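Local coordinates for Glyco_hydro_cc domain-containing protein (PDB 6UBD) that probably binds beta-1,3-glucan oligosaccharides, as a member of subgroup VII of glycoside hydrolase family GH128, at residues A[45-50]-A[66-71]; A[156-161]-A[165-170]; A[177-182]-A[228-233]. All coordinates share one frame; numbering follows the deposited sequence. Where two conformers were deposited one is given.

Interaction 1: A[45-50]-A[66-71]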
loop_
_atom_site.group_PDB
_atom_site.type_symbol
_atom_site.label_atom_id
_atom_site.label_comp_id
_atom_site.label_asym_id
_atom_site.label_seq_id
_atom_site.Cartn_x
_atom_site.Cartn_y
_atom_site.Cartn_z
ATOM N N PHE A 45 -3.963 18.168 2.501
ATOM C CA PHE A 45 -3.996 18.800 1.153
ATOM C C PHE A 45 -4.770 17.905 0.157
ATOM O O PHE A 45 -5.448 18.446 -0.745
ATOM C CB PHE A 45 -2.572 19.025 0.625
ATOM C CG PHE A 45 -1.662 19.858 1.485
ATOM C CD1 PHE A 45 -1.968 21.169 1.711
ATOM C CD2 PHE A 45 -0.546 19.312 2.118
ATOM C CE1 PHE A 45 -1.085 21.966 2.429
ATOM C CE2 PHE A 45 0.285 20.088 2.925
ATOM C CZ PHE A 45 0.002 21.408 3.089
ATOM N N TRP A 46 -4.706 16.574 0.318
ATOM C CA TRP A 46 -5.270 15.653 -0.690
ATOM C C TRP A 46 -6.716 15.173 -0.359
ATOM O O TRP A 46 -7.393 14.645 -1.259
ATOM C CB TRP A 46 -4.377 14.441 -0.817
ATOM C CG TRP A 46 -2.998 14.665 -1.378
ATOM C CD1 TRP A 46 -2.560 15.697 -2.175
ATOM C CD2 TRP A 46 -1.875 13.790 -1.218
ATOM N NE1 TRP A 46 -1.261 15.488 -2.539
ATOM C CE2 TRP A 46 -0.796 14.329 -1.950
ATOM C CE3 TRP A 46 -1.710 12.572 -0.548
ATOM C CZ2 TRP A 46 0.433 13.678 -2.031
ATOM C CZ3 TRP A 46 -0.479 11.923 -0.609
ATOM C CH2 TRP A 46 0.575 12.490 -1.360
ATOM N N LYS A 47 -7.152 15.309 0.926
ATOM C CA LYS A 47 -8.315 14.628 1.497
ATOM C C LYS A 47 -9.561 14.608 0.588
ATOM O O LYS A 47 -10.269 13.585 0.472
ATOM C CB LYS A 47 -8.696 15.294 2.845
ATOM C CG LYS A 47 -9.638 14.509 3.724
ATOM C CD LYS A 47 -10.100 15.359 4.868
ATOM C CE LYS A 47 -10.973 14.565 5.783
ATOM N NZ LYS A 47 -11.446 15.379 6.906
ATOM N N ASP A 48 -9.885 15.789 0.052
ATOM C CA ASP A 48 -11.189 15.943 -0.656
ATOM C C ASP A 48 -11.243 15.136 -1.980
ATOM O O ASP A 48 -12.325 14.917 -2.509
ATOM C CB ASP A 48 -11.563 17.377 -0.911
ATOM C CG ASP A 48 -12.969 17.515 -1.449
ATOM O OD1 ASP A 48 -13.882 17.163 -0.727
ATOM O OD2 ASP A 48 -13.152 18.146 -2.559
ATOM N N HIS A 49 -10.113 14.609 -2.436
ATOM C CA HIS A 49 -10.047 13.834 -3.710
ATOM C C HIS A 49 -9.701 12.358 -3.456
ATOM O O HIS A 49 -9.541 11.594 -4.451
ATOM C CB HIS A 49 -9.004 14.472 -4.658
ATOM C CG HIS A 49 -9.208 15.926 -4.877
ATOM N ND1 HIS A 49 -10.304 16.431 -5.488
ATOM C CD2 HIS A 49 -8.392 16.950 -4.547
ATOM C CE1 HIS A 49 -10.236 17.751 -5.464
ATOM N NE2 HIS A 49 -9.035 18.076 -4.915
ATOM N N LEU A 50 -9.534 11.965 -2.182
ATOM C CA LEU A 50 -9.233 10.574 -1.783
ATOM C C LEU A 50 -10.482 9.885 -1.328
ATOM O O LEU A 50 -11.471 10.548 -0.887
ATOM C CB LEU A 50 -8.202 10.583 -0.661
ATOM C CG LEU A 50 -6.854 11.231 -0.947
ATOM C CD1 LEU A 50 -5.960 11.072 0.253
ATOM C CD2 LEU A 50 -6.126 10.682 -2.177
ATOM N N ALA A 66 -10.058 12.242 8.846
ATOM C CA ALA A 66 -11.404 12.021 9.417
ATOM C C ALA A 66 -12.423 11.948 8.278
ATOM O O ALA A 66 -12.569 12.908 7.553
ATOM C CB ALA A 66 -11.760 13.139 10.379
ATOM N N GLY A 67 -13.162 10.857 8.194
ATOM C CA GLY A 67 -14.170 10.652 7.136
ATOM C C GLY A 67 -13.716 9.714 6.047
ATOM O O GLY A 67 -14.579 9.073 5.393
ATOM N N LEU A 68 -12.410 9.637 5.806
ATOM C CA LEU A 68 -11.901 8.672 4.796
ATOM C C LEU A 68 -11.953 7.256 5.407
ATOM O O LEU A 68 -12.081 7.066 6.641
ATOM C CB LEU A 68 -10.444 9.024 4.435
ATOM C CG LEU A 68 -10.191 10.398 3.816
ATOM C CD1 LEU A 68 -8.699 10.558 3.539
ATOM C CD2 LEU A 68 -10.978 10.560 2.493
ATOM N N VAL A 69 -11.827 6.236 4.563
ATOM C CA VAL A 69 -11.714 4.819 5.007
ATOM C C VAL A 69 -10.320 4.554 5.565
ATOM O O VAL A 69 -9.339 4.702 4.799
ATOM C CB VAL A 69 -11.996 3.876 3.810
ATOM C CG1 VAL A 69 -11.754 2.438 4.227
ATOM C CG2 VAL A 69 -13.412 4.006 3.269
ATOM N N PRO A 70 -10.154 4.277 6.863
ATOM C CA PRO A 70 -8.844 3.964 7.413
ATOM C C PRO A 70 -8.494 2.479 7.307
ATOM O O PRO A 70 -9.131 1.644 7.964
ATOM C CB PRO A 70 -8.937 4.405 8.892
ATOM C CG PRO A 70 -10.388 4.725 9.123
ATOM C CD PRO A 70 -11.174 4.238 7.929
ATOM N N VAL A 71 -7.558 2.134 6.459
ATOM C CA VAL A 71 -7.263 0.730 6.155
ATOM C C VAL A 71 -6.190 0.244 7.153
ATOM O O VAL A 71 -5.105 0.841 7.311
ATOM C CB VAL A 71 -6.823 0.547 4.702
ATOM C CG1 VAL A 71 -6.345 -0.873 4.392
ATOM C CG2 VAL A 71 -7.920 0.994 3.756
#
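The carbonyl groups of K47 and L50 both turn their oxygens to one methyl of L68: L68 CD2 lies 3.7 Å from K47 O and 3.4 Å from L50 O, so one branch of the leucine packs against the turn that follows helix 43-46. A third carbonyl, that of A66, receives the lysine ammonium, with K47 NZ 2.8 Å from A66 O. This bond is weak: K47 CE also comes within 2.9 Å of A66 O, so the angle CE-NZ-O is only about 79° and no N-H can point straight at the oxygen. The extended lysine suits its place by being apolar along its length and charged at its end. With CG anti to the backbone N (chi1 -165°), the chain crosses L68 at a slant, and K47 CG rests 4.1 Å from L68 CD1. The setting is that of a (beta/alpha)8 barrel: L50 leads into strand 52-54 and L68 into strand 69-73, which run parallel side by side, so the contact lies near their N-terminal ends. L50 also touches I272 of helix 263-273 and A35 and S37 of strand 35-38, while L68 leans on W53. Replacing K47 by an alanine is likely to leave A66 O without its ammonium partner and uncover the flank of L68 that CG now touches. L50 CB completes the apolar part, 4.2 Å from L68 CD2. G67, between A66 and L68, has a positive phi of 103°, at which a side chain would press on the preceding carbonyl oxygen.

Interaction 2: A[156-161]-A[165-170]; sequences KQFNQQ and KSWDFT
W167 reaches back from the loop before strand 170-176 to meet F158 and N159 on the last turn of helix 154-159. From CB the ring sets off between the backbone N and the carbonyl carbon (chi1 61°); this, with the turn about CB-CG, brings the six-membered half to the helix. On the five-membered half, the edge at CD1 faces F169 N in the plane of the ring, and W167 NE1 donates to T170 OG1 at 3.0 Å, the oxygen lying 16° out of that plane. This bond satisfies the buried indole's polar atom and limits its turning. Farther out, CZ2 and CH2 meet the asparagine: W167 CH2 is 3.5 Å from N159 OD1 and 3.8 Å from N159 CB, with amide and ring planes 51° apart. Next to CH2, W167 CZ3 touches the edge of the phenylalanine, near its plane, 3.7 Å from F158 CD2. S166 OG lies above one face, toward the rim; K195 makes a cation-pi contact with the same indole. The same serine shares a water with the helix: the water donates to N159 OD1 at 2.7 Å and also bonds S166 OG. Large aromatics suit the buried side, and asparagine and serine the wetter rim. Segment 165-170 is one of the alpha-to-beta connections that enter the N-terminal ends of the strands in a TIM barrel, here packed against the preceding helix.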
loop_
_atom_site.group_PDB
_atom_site.type_symbol
_atom_site.label_atom_id
_atom_site.label_comp_id
_atom_site.label_asym_id
_atom_site.label_seq_id
_atom_site.Cartn_x
_atom_site.Cartn_y
_atom_site.Cartn_z
ATOM N N LYS A 156 4.523 -16.335 -3.829
ATOM C CA LYS A 156 4.168 -17.557 -4.604
ATOM C C LYS A 156 4.173 -18.788 -3.696
ATOM O O LYS A 156 3.234 -19.628 -3.786
ATOM C CB LYS A 156 5.134 -17.688 -5.801
ATOM C CG LYS A 156 4.761 -18.837 -6.704
ATOM C CD LYS A 156 5.472 -18.814 -7.993
ATOM C CE LYS A 156 4.962 -17.657 -8.810
ATOM N NZ LYS A 156 5.676 -17.547 -10.105
ATOM N N GLN A 157 5.159 -18.836 -2.801
ATOM C CA GLN A 157 5.276 -19.941 -1.833
ATOM C C GLN A 157 4.170 -19.795 -0.770
ATOM O O GLN A 157 3.502 -20.820 -0.427
ATOM C CB GLN A 157 6.697 -19.921 -1.286
ATOM C CG GLN A 157 6.963 -21.107 -0.341
ATOM C CD GLN A 157 7.001 -22.430 -1.084
ATOM O OE1 GLN A 157 7.415 -22.509 -2.244
ATOM N NE2 GLN A 157 6.609 -23.504 -0.427
ATOM N N PHE A 158 3.922 -18.585 -0.256
ATOM C CA PHE A 158 2.889 -18.351 0.785
ATOM C C PHE A 158 1.538 -18.800 0.237
ATOM O O PHE A 158 0.741 -19.413 0.959
ATOM C CB PHE A 158 2.917 -16.838 1.109
ATOM C CG PHE A 158 1.914 -16.375 2.139
ATOM C CD1 PHE A 158 2.107 -16.582 3.491
ATOM C CD2 PHE A 158 0.779 -15.681 1.764
ATOM C CE1 PHE A 158 1.204 -16.117 4.428
ATOM C CE2 PHE A 158 -0.123 -15.186 2.698
ATOM C CZ PHE A 158 0.074 -15.435 4.052
ATOM N N ASN A 159 1.233 -18.475 -1.011
ATOM C CA ASN A 159 -0.072 -18.769 -1.664
ATOM C C ASN A 159 -0.312 -20.283 -1.793
ATOM O O ASN A 159 -1.492 -20.660 -1.941
ATOM C CB ASN A 159 -0.102 -18.138 -3.049
ATOM C CG ASN A 159 -1.434 -18.281 -3.750
ATOM O OD1 ASN A 159 -2.451 -17.850 -3.185
ATOM N ND2 ASN A 159 -1.430 -18.747 -4.998
ATOM N N GLN A 160 0.732 -21.101 -1.737
ATOM C CA GLN A 160 0.620 -22.567 -1.836
ATOM C C GLN A 160 0.447 -23.194 -0.452
ATOM O O GLN A 160 0.292 -24.460 -0.356
ATOM C CB GLN A 160 1.796 -23.212 -2.581
ATOM C CG GLN A 160 1.798 -22.966 -4.089
ATOM C CD GLN A 160 0.528 -23.403 -4.779
ATOM O OE1 GLN A 160 0.110 -24.556 -4.685
ATOM N NE2 GLN A 160 -0.009 -22.453 -5.537
ATOM N N GLN A 161 0.412 -22.449 0.628
ATOM C CA GLN A 161 0.300 -22.998 1.990
ATOM C C GLN A 161 -1.160 -23.109 2.402
ATOM O O GLN A 161 -2.083 -22.567 1.754
ATOM C CB GLN A 161 1.032 -22.053 2.939
ATOM C CG GLN A 161 2.483 -21.845 2.591
ATOM C CD GLN A 161 3.232 -23.128 2.359
ATOM O OE1 GLN A 161 3.854 -23.290 1.276
ATOM N NE2 GLN A 161 3.179 -24.059 3.272
ATOM N N LYS A 165 -8.293 -18.717 5.539
ATOM C CA LYS A 165 -8.945 -17.852 4.507
ATOM C C LYS A 165 -7.848 -17.188 3.681
ATOM O O LYS A 165 -6.904 -16.733 4.298
ATOM C CB LYS A 165 -9.890 -16.873 5.215
ATOM C CG LYS A 165 -10.926 -16.319 4.249
ATOM C CD LYS A 165 -11.931 -15.349 4.799
ATOM C CE LYS A 165 -12.919 -14.978 3.685
ATOM N NZ LYS A 165 -13.998 -14.106 4.138
ATOM N N SER A 166 -8.010 -17.249 2.374
ATOM C CA SER A 166 -7.085 -16.505 1.465
ATOM C C SER A 166 -7.448 -15.016 1.413
ATOM O O SER A 166 -8.421 -14.542 2.031
ATOM C CB SER A 166 -7.016 -17.148 0.123
ATOM O OG SER A 166 -5.989 -16.572 -0.672
ATOM N N TRP A 167 -6.647 -14.239 0.687
ATOM C CA TRP A 167 -6.888 -12.789 0.520
ATOM C C TRP A 167 -7.923 -12.516 -0.575
ATOM O O TRP A 167 -8.208 -13.302 -1.452
ATOM C CB TRP A 167 -5.596 -12.029 0.260
ATOM C CG TRP A 167 -4.810 -12.378 -0.960
ATOM C CD1 TRP A 167 -4.911 -11.767 -2.175
ATOM C CD2 TRP A 167 -3.712 -13.285 -1.040
ATOM N NE1 TRP A 167 -3.961 -12.270 -3.018
ATOM C CE2 TRP A 167 -3.198 -13.199 -2.359
ATOM C CE3 TRP A 167 -3.145 -14.201 -0.128
ATOM C CZ2 TRP A 167 -2.115 -13.980 -2.755
ATOM C CZ3 TRP A 167 -2.059 -14.925 -0.541
ATOM C CH2 TRP A 167 -1.544 -14.786 -1.831
ATOM N N ASP A 168 -8.538 -11.326 -0.468
ATOM C CA ASP A 168 -9.510 -10.793 -1.469
ATOM C C ASP A 168 -8.833 -9.865 -2.521
ATOM O O ASP A 168 -9.268 -9.897 -3.696
ATOM C CB ASP A 168 -10.578 -10.042 -0.707
ATOM C CG ASP A 168 -11.370 -10.859 0.296
ATOM O OD1 ASP A 168 -12.002 -11.835 -0.189
ATOM O OD2 ASP A 168 -11.210 -10.651 1.526
ATOM N N PHE A 169 -7.793 -9.126 -2.110
ATOM C CA PHE A 169 -7.090 -8.204 -3.022
ATOM C C PHE A 169 -5.591 -8.420 -2.788
ATOM O O PHE A 169 -5.142 -8.619 -1.654
ATOM C CB PHE A 169 -7.544 -6.722 -2.868
ATOM C CG PHE A 169 -7.288 -6.079 -1.522
ATOM C CD1 PHE A 169 -8.233 -6.113 -0.497
ATOM C CD2 PHE A 169 -6.107 -5.413 -1.263
ATOM C CE1 PHE A 169 -7.999 -5.428 0.688
ATOM C CE2 PHE A 169 -5.853 -4.776 -0.065
ATOM C CZ PHE A 169 -6.824 -4.758 0.893
ATOM N N THR A 170 -4.825 -8.355 -3.888
ATOM C CA THR A 170 -3.383 -8.571 -3.874
ATOM C C THR A 170 -2.718 -7.195 -3.645
ATOM O O THR A 170 -2.920 -6.234 -4.518
ATOM C CB THR A 170 -2.888 -9.189 -5.186
ATOM O OG1 THR A 170 -3.577 -10.453 -5.372
ATOM C CG2 THR A 170 -1.409 -9.466 -5.135
HETATM O O HOH W 1 -4.137 -18.503 -1.131
#

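Interaction 3: A[177-182]-A[228-233]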
loop_
_atom_site.group_PDB
_atom_site.type_symbol
_atom_site.label_atom_id
_atom_site.label_comp_id
_atom_site.label_asym_id
_atom_site.label_seq_id
_atom_site.Cartn_x
_atom_site.Cartn_y
_atom_site.Cartn_z
ATOM N N SER A 177 10.839 3.460 -12.841
ATOM C CA SER A 177 11.241 4.777 -13.404
ATOM C C SER A 177 10.416 5.096 -14.632
ATOM O O SER A 177 10.611 6.221 -15.143
ATOM C CB SER A 177 12.700 4.864 -13.659
ATOM O OG SER A 177 13.081 3.892 -14.596
ATOM N N ASP A 178 9.568 4.220 -15.161
ATOM C CA ASP A 178 8.816 4.447 -16.411
ATOM C C ASP A 178 7.530 3.618 -16.370
ATOM O O ASP A 178 7.326 2.734 -15.502
ATOM C CB ASP A 178 9.669 4.192 -17.653
ATOM C CG ASP A 178 10.166 2.767 -17.844
ATOM O OD1 ASP A 178 9.674 1.833 -17.191
ATOM O OD2 ASP A 178 11.046 2.641 -18.708
ATOM N N MET A 179 6.628 3.853 -17.324
ATOM C CA MET A 179 5.315 3.160 -17.329
ATOM C C MET A 179 5.467 1.739 -17.863
ATOM O O MET A 179 4.625 0.897 -17.498
ATOM C CB MET A 179 4.307 3.914 -18.208
ATOM C CG MET A 179 3.807 5.219 -17.632
ATOM S SD MET A 179 3.211 5.234 -15.914
ATOM C CE MET A 179 4.631 5.938 -15.054
ATOM N N THR A 180 6.515 1.416 -18.599
ATOM C CA THR A 180 6.766 0.001 -18.991
ATOM C C THR A 180 6.952 -0.844 -17.714
ATOM O O THR A 180 6.350 -1.973 -17.591
ATOM C CB THR A 180 7.984 -0.142 -19.924
ATOM O OG1 THR A 180 7.763 0.591 -21.137
ATOM C CG2 THR A 180 8.367 -1.581 -20.247
ATOM N N GLY A 181 7.747 -0.366 -16.749
ATOM C CA GLY A 181 7.958 -1.091 -15.481
ATOM C C GLY A 181 6.702 -1.210 -14.623
ATOM O O GLY A 181 6.421 -2.258 -14.030
ATOM N N VAL A 182 5.914 -0.120 -14.575
ATOM C CA VAL A 182 4.626 -0.121 -13.832
ATOM C C VAL A 182 3.723 -1.201 -14.434
ATOM O O VAL A 182 3.140 -2.044 -13.684
ATOM C CB VAL A 182 3.975 1.268 -13.939
ATOM C CG1 VAL A 182 2.576 1.225 -13.322
ATOM C CG2 VAL A 182 4.804 2.362 -13.257
ATOM N N VAL A 228 -1.209 7.886 -12.595
ATOM C CA VAL A 228 -2.600 8.036 -12.143
ATOM C C VAL A 228 -3.517 7.712 -13.327
ATOM O O VAL A 228 -4.516 6.986 -13.174
ATOM C CB VAL A 228 -2.848 9.405 -11.516
ATOM C CG1 VAL A 228 -4.308 9.678 -11.320
ATOM C CG2 VAL A 228 -2.087 9.514 -10.180
ATOM N N ASP A 229 -3.179 8.244 -14.513
ATOM C CA ASP A 229 -4.048 7.933 -15.662
ATOM C C ASP A 229 -4.068 6.412 -15.909
ATOM O O ASP A 229 -5.124 5.862 -16.267
ATOM C CB ASP A 229 -3.594 8.710 -16.912
ATOM C CG ASP A 229 -3.852 10.210 -16.909
ATOM O OD1 ASP A 229 -4.727 10.647 -16.102
ATOM O OD2 ASP A 229 -3.194 10.942 -17.749
ATOM N N LEU A 230 -2.894 5.804 -15.880
ATOM C CA LEU A 230 -2.778 4.340 -16.153
ATOM C C LEU A 230 -3.615 3.558 -15.115
ATOM O O LEU A 230 -4.413 2.686 -15.505
ATOM C CB LEU A 230 -1.311 3.927 -16.150
ATOM C CG LEU A 230 -0.944 2.463 -16.564
ATOM C CD1 LEU A 230 0.562 2.426 -16.886
ATOM C CD2 LEU A 230 -1.249 1.423 -15.533
ATOM N N PHE A 231 -3.429 3.892 -13.841
ATOM C CA PHE A 231 -4.183 3.167 -12.762
ATOM C C PHE A 231 -5.690 3.371 -12.953
ATOM O O PHE A 231 -6.461 2.411 -12.795
ATOM C CB PHE A 231 -3.762 3.698 -11.376
ATOM C CG PHE A 231 -2.362 3.340 -10.909
ATOM C CD1 PHE A 231 -1.661 2.229 -11.358
ATOM C CD2 PHE A 231 -1.733 4.131 -9.950
ATOM C CE1 PHE A 231 -0.390 1.925 -10.872
ATOM C CE2 PHE A 231 -0.481 3.797 -9.432
ATOM C CZ PHE A 231 0.164 2.645 -9.870
ATOM N N GLU A 232 -6.165 4.610 -13.195
ATOM C CA GLU A 232 -7.636 4.876 -13.313
ATOM C C GLU A 232 -8.247 4.079 -14.492
ATOM O O GLU A 232 -9.362 3.544 -14.359
ATOM C CB GLU A 232 -7.932 6.381 -13.358
ATOM C CG GLU A 232 -7.672 7.106 -12.039
ATOM C CD GLU A 232 -8.713 6.838 -10.953
ATOM O OE1 GLU A 232 -9.783 6.208 -11.246
ATOM O OE2 GLU A 232 -8.414 7.265 -9.760
ATOM N N ALA A 233 -7.516 3.928 -15.598
ATOM C CA ALA A 233 -8.012 3.199 -16.780
ATOM C C ALA A 233 -7.894 1.666 -16.610
ATOM O O ALA A 233 -8.633 0.994 -17.304
ATOM C CB ALA A 233 -7.271 3.708 -17.991
#
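Apolar packing carries the contact between the start of helix 179-193 and the last turns of helix 217-233. L230 is the central side chain: its CD1 methyl meets M179 SD at 4.0 Å and V182 CG1 at 4.3 Å, so one branch fits between two residues of a single helical turn. L230 and M179 lie alongside each other pointing opposite ways, and two bends in the methionine chain bring its sulfur to the leucine methyl. V182 CG1 also lies 3.9 Å from F231 CE1, the two side chains crossing at about a right angle. With CG1 anti to the backbone N (chi1 173°), the branched valine can touch both L230 and F231. Long, flexible apolar chains suit L230 and M179, which must reach between helices; V182 and F231 fill the buried side. Earlier on helix 217-233, W223 and I227 also touch M179, while L230 touches Q183 and I186 later on helix 179-193, consistent with two barrel helices running side by side in the same direction.

The hydrogen bonds lie outside the interface. D178 is the N-cap of helix 179-193: its OD1 accepts from G181 N at 3.0 Å, with an N-H...O angle of 160°, nearly along the C-O axis. An aspartate suits the place because it occupies a first-turn amide, and its charge would probably be stabilised by the positive helix end. At the C-terminal end of helix 217-233, K34 NZ bonds the carbonyls of F231 and E232.

Across the interface itself, adhesion rests on dispersion, the exclusion of water and the fit of side-chain shapes, not on directed bonds.

In the fold
Followed from the N terminus, the three contacts come in series, and none nests in or crosses another. Interaction 1 closes a loop with 15 residues between its segments, holding the turn after helix 43-46 to the lead-in of strand 69-73, strand 52-54 lying between them along the chain. Interaction 2 spans only three residues, folding the loop before strand 170-176 onto helix 154-159. Interaction 3 is the long-range one: 45 residues, including strand 197-206, separate its two outer helices. Interactions 1 and 2 lie on opposite sides of the chain's centre, their own centres about 28 Å apart; interaction 3 is about 22 Å from interaction 1 and about 25 Å from interaction 2, centre to centre.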